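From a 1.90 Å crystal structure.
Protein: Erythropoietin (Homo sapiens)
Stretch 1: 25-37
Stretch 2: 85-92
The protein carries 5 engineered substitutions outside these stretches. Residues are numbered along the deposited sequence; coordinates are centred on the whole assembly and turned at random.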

# COMPACT_ATOMS: atom_id res chain seq x y z
N ILE A 25 14.16 3.18 0.94
CA ILE A 25 15.28 3.65 0.13
C ILE A 25 16.19 4.66 0.86
O ILE A 25 17.41 4.68 0.64
CB ILE A 25 14.74 4.27 -1.19
CG1 ILE A 25 14.09 3.18 -2.05
CG2 ILE A 25 15.87 4.97 -1.95
CD1 ILE A 25 15.01 2.03 -2.42
N THR A 26 15.62 5.49 1.73
CA THR A 26 16.44 6.46 2.45
C THR A 26 17.24 5.85 3.60
O THR A 26 17.97 6.55 4.29
CB THR A 26 15.61 7.67 2.98
OG1 THR A 26 14.29 7.26 3.32
CG2 THR A 26 15.53 8.75 1.93
N THR A 27 17.11 4.54 3.81
CA THR A 27 17.87 3.90 4.86
C THR A 27 19.31 3.65 4.36
O THR A 27 20.23 3.43 5.15
CB THR A 27 17.18 2.57 5.35
OG1 THR A 27 17.05 1.64 4.27
CG2 THR A 27 15.80 2.88 5.92
N GLY A 28 19.51 3.72 3.05
CA GLY A 28 20.85 3.53 2.52
C GLY A 28 21.44 4.88 2.16
O GLY A 28 22.33 4.99 1.33
N CYS A 29 20.93 5.91 2.83
CA CYS A 29 21.33 7.30 2.62
C CYS A 29 22.81 7.63 2.75
O CYS A 29 23.43 8.11 1.80
CB CYS A 29 20.54 8.21 3.56
SG CYS A 29 19.14 9.03 2.77
N ALA A 30 23.35 7.40 3.94
CA ALA A 30 24.75 7.68 4.25
C ALA A 30 24.94 9.15 4.64
O ALA A 30 24.24 9.66 5.52
CB ALA A 30 25.65 7.33 3.05
N GLU A 31 25.88 9.83 3.99
CA GLU A 31 26.16 11.23 4.28
C GLU A 31 25.68 12.10 3.13
O GLU A 31 25.99 13.29 3.08
CB GLU A 31 27.67 11.43 4.46
CG GLU A 31 28.22 10.99 5.81
CD GLU A 31 28.32 12.13 6.80
OE1 GLU A 31 27.33 12.36 7.54
OE2 GLU A 31 29.38 12.80 6.86
N HIS A 32 24.91 11.51 2.22
CA HIS A 32 24.42 12.23 1.05
C HIS A 32 22.98 12.68 1.19
O HIS A 32 22.35 13.05 0.19
CB HIS A 32 24.55 11.34 -0.19
CG HIS A 32 25.77 10.47 -0.21
ND1 HIS A 32 25.71 9.10 -0.08
CD2 HIS A 32 27.08 10.77 -0.37
CE1 HIS A 32 26.93 8.59 -0.16
NE2 HIS A 32 27.78 9.58 -0.34
N CYS A 33 22.45 12.67 2.41
CA CYS A 33 21.05 13.04 2.62
C CYS A 33 20.71 14.14 3.63
O CYS A 33 19.57 14.21 4.08
CB CYS A 33 20.24 11.81 3.01
SG CYS A 33 20.01 10.54 1.72
N SER A 34 21.67 14.98 4.00
CA SER A 34 21.36 16.04 4.96
C SER A 34 20.43 17.07 4.35
O SER A 34 20.53 17.37 3.17
CB SER A 34 22.63 16.74 5.44
OG SER A 34 22.29 17.81 6.30
N LEU A 35 19.54 17.61 5.18
CA LEU A 35 18.60 18.65 4.75
C LEU A 35 19.30 19.98 5.02
O LEU A 35 18.83 21.05 4.61
CB LEU A 35 17.30 18.57 5.56
CG LEU A 35 16.30 17.44 5.25
CD1 LEU A 35 15.24 17.40 6.33
CD2 LEU A 35 15.65 17.67 3.89
N ASN A 36 20.43 19.90 5.72
CA ASN A 36 21.22 21.07 6.07
C ASN A 36 20.43 22.11 6.84
O ASN A 36 20.55 23.31 6.60
CB ASN A 36 21.80 21.69 4.80
CG ASN A 36 22.97 20.89 4.25
OD1 ASN A 36 22.92 20.40 3.13
ND2 ASN A 36 24.01 20.75 5.05
N GLU A 37 19.62 21.63 7.78
CA GLU A 37 18.78 22.47 8.63
C GLU A 37 17.72 21.59 9.28
O GLU A 37 17.46 20.48 8.82
CB GLU A 37 18.13 23.59 7.80
CG GLU A 37 16.65 23.40 7.51
CD GLU A 37 16.14 24.33 6.42
OE1 GLU A 37 16.97 24.86 5.65
OE2 GLU A 37 14.91 24.53 6.33
N SER A 85 23.95 20.92 -6.01
CA SER A 85 24.22 19.80 -6.89
C SER A 85 24.58 18.64 -5.95
O SER A 85 25.33 17.73 -6.31
CB SER A 85 25.40 20.11 -7.81
OG SER A 85 26.62 20.15 -7.09
N GLN A 86 24.03 18.72 -4.74
CA GLN A 86 24.26 17.72 -3.70
C GLN A 86 23.98 16.30 -4.21
O GLN A 86 23.36 16.11 -5.26
CB GLN A 86 23.38 18.03 -2.48
CG GLN A 86 23.71 19.36 -1.81
CD GLN A 86 25.10 19.38 -1.19
OE1 GLN A 86 26.00 18.65 -1.61
NE2 GLN A 86 25.28 20.22 -0.17
N PRO A 87 24.44 15.29 -3.46
CA PRO A 87 24.27 13.87 -3.82
C PRO A 87 22.85 13.29 -3.91
O PRO A 87 21.87 13.97 -4.21
CB PRO A 87 25.13 13.13 -2.79
CG PRO A 87 25.15 14.04 -1.62
CD PRO A 87 25.17 15.43 -2.18
N TRP A 88 22.79 11.99 -3.63
CA TRP A 88 21.57 11.19 -3.65
C TRP A 88 20.60 11.40 -4.81
O TRP A 88 19.66 12.20 -4.74
CB TRP A 88 20.84 11.31 -2.31
CG TRP A 88 20.51 9.96 -1.75
CD1 TRP A 88 19.34 9.56 -1.17
CD2 TRP A 88 21.36 8.81 -1.76
NE1 TRP A 88 19.40 8.23 -0.82
CE2 TRP A 88 20.63 7.75 -1.17
CE3 TRP A 88 22.67 8.57 -2.21
CZ2 TRP A 88 21.16 6.47 -1.02
CZ3 TRP A 88 23.20 7.30 -2.06
CH2 TRP A 88 22.44 6.26 -1.47
N GLU A 89 20.85 10.65 -5.87
CA GLU A 89 20.04 10.66 -7.08
C GLU A 89 18.62 10.12 -6.86
O GLU A 89 17.68 10.53 -7.55
CB GLU A 89 20.73 9.83 -8.16
CG GLU A 89 19.94 9.68 -9.45
CD GLU A 89 20.50 10.55 -10.57
OE1 GLU A 89 20.95 11.68 -10.28
OE2 GLU A 89 20.48 10.10 -11.74
N PRO A 90 18.44 9.18 -5.91
CA PRO A 90 17.11 8.62 -5.66
C PRO A 90 16.10 9.58 -5.06
O PRO A 90 14.90 9.49 -5.33
CB PRO A 90 17.38 7.44 -4.72
CG PRO A 90 18.87 7.23 -4.74
CD PRO A 90 19.46 8.56 -5.04
N LEU A 91 16.58 10.50 -4.23
CA LEU A 91 15.73 11.46 -3.54
C LEU A 91 14.65 12.17 -4.36
O LEU A 91 13.51 12.26 -3.94
CB LEU A 91 16.59 12.53 -2.86
CG LEU A 91 17.26 12.13 -1.55
CD1 LEU A 91 18.04 13.31 -1.00
CD2 LEU A 91 16.21 11.68 -0.55
N GLN A 92 15.02 12.68 -5.54
CA GLN A 92 14.08 13.43 -6.37
C GLN A 92 12.69 12.84 -6.58
O GLN A 92 11.70 13.47 -6.22
CB GLN A 92 14.70 13.74 -7.73
CG GLN A 92 13.98 14.86 -8.48
CD GLN A 92 13.96 16.18 -7.72
OE1 GLN A 92 12.90 16.64 -7.27
NE2 GLN A 92 15.12 16.79 -7.57

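No hydrogen bond crosses between these two stretches; about 454 Å² of surface, both sides summed, is buried by packing alone, and much of the design turns on one tryptophan. W88 gives up more area than any other residue here, and stretch 1 sets C33 SG and C29 O over one face of its indole and I25 O at the edge, with H32 ND1 and G28 O oblique to it.

The walk begins at I25, whose CA-to-CB bond points toward stretch 2. Its CG2 lies 4.0 Å from CB of P90, an apolar contact between a branched side chain and a rigid ring. Its carbonyl lies near the plane of the indole at the edge, but I25 O to W88 NE1 is 4.3 Å, too long to count as a hydrogen bond. That oxygen instead accepts a weak backbone bond from G28 N, at 3.3 Å.

T26 is buried and splits its chemistry. The methyl CG2 packs 3.9 Å from CD2 of L91, while OG1 is satisfied by a hydrogen bond elsewhere in the structure. Threonine suits such a place because it can offer carbon to a neighbour without leaving its hydroxyl unpaired. T27 points away and takes no part.

At G28 the backbone itself meets the indole: G28 O stands 3.0 Å from CZ2 of W88, a very close approach. The glycine is not forced by crowding, since there is room for a CB at this position.

C29 and C33 are buried, and their disulfide, C29 SG to C33 SG 2.0 Å, lies against W88 and closes a short loop that includes the type II' turn from C29 to H32. C29 SG approaches the indole obliquely, 4.2 Å from the centroid of the five-membered ring of W88.

Within the turn, A30 and E31 leave stretch 2 alone, and H32 turns back toward it. H32 covers the most area on the stretch 1 side. Its CB presses to 3.1 Å from CG of P87, unusually short for two carbons, and its ring lies nearly parallel to the six-membered ring of W88, planes at 18°, but slid aside so that they barely overlap, with centroids 5.4 Å apart. H32 ND1 donates to C29 O at 3.1 Å. This bond ties the imidazole to its own turn, where the ring lies obliquely beside P87 and W88.

C33 SG sits over the face of the five-membered ring of W88, 3.5 Å from its centroid, and comes within 3.1 Å of W88 CD1. A polarizable sulfur is well matched to an aromatic face, and the covalent link keeps both sulfurs close to the indole, with C33 SG alone of the two over its face. C33 SG also reaches L91, 4.4 Å from CD1, where the leucine's end comes nearer than its sideways CA-to-CB bond would suggest.

Beyond C33 the contact thins. S34 OG accepts a hydrogen bond from N36 N at 2.9 Å. The CA-to-CB bond of N36 points toward stretch 2, but N36 OD1 and Q86 NE2 remain 4.1 Å apart, a distance of little weight because Q86 is poorly ordered: a loosely placed polar pair at one end of the contact.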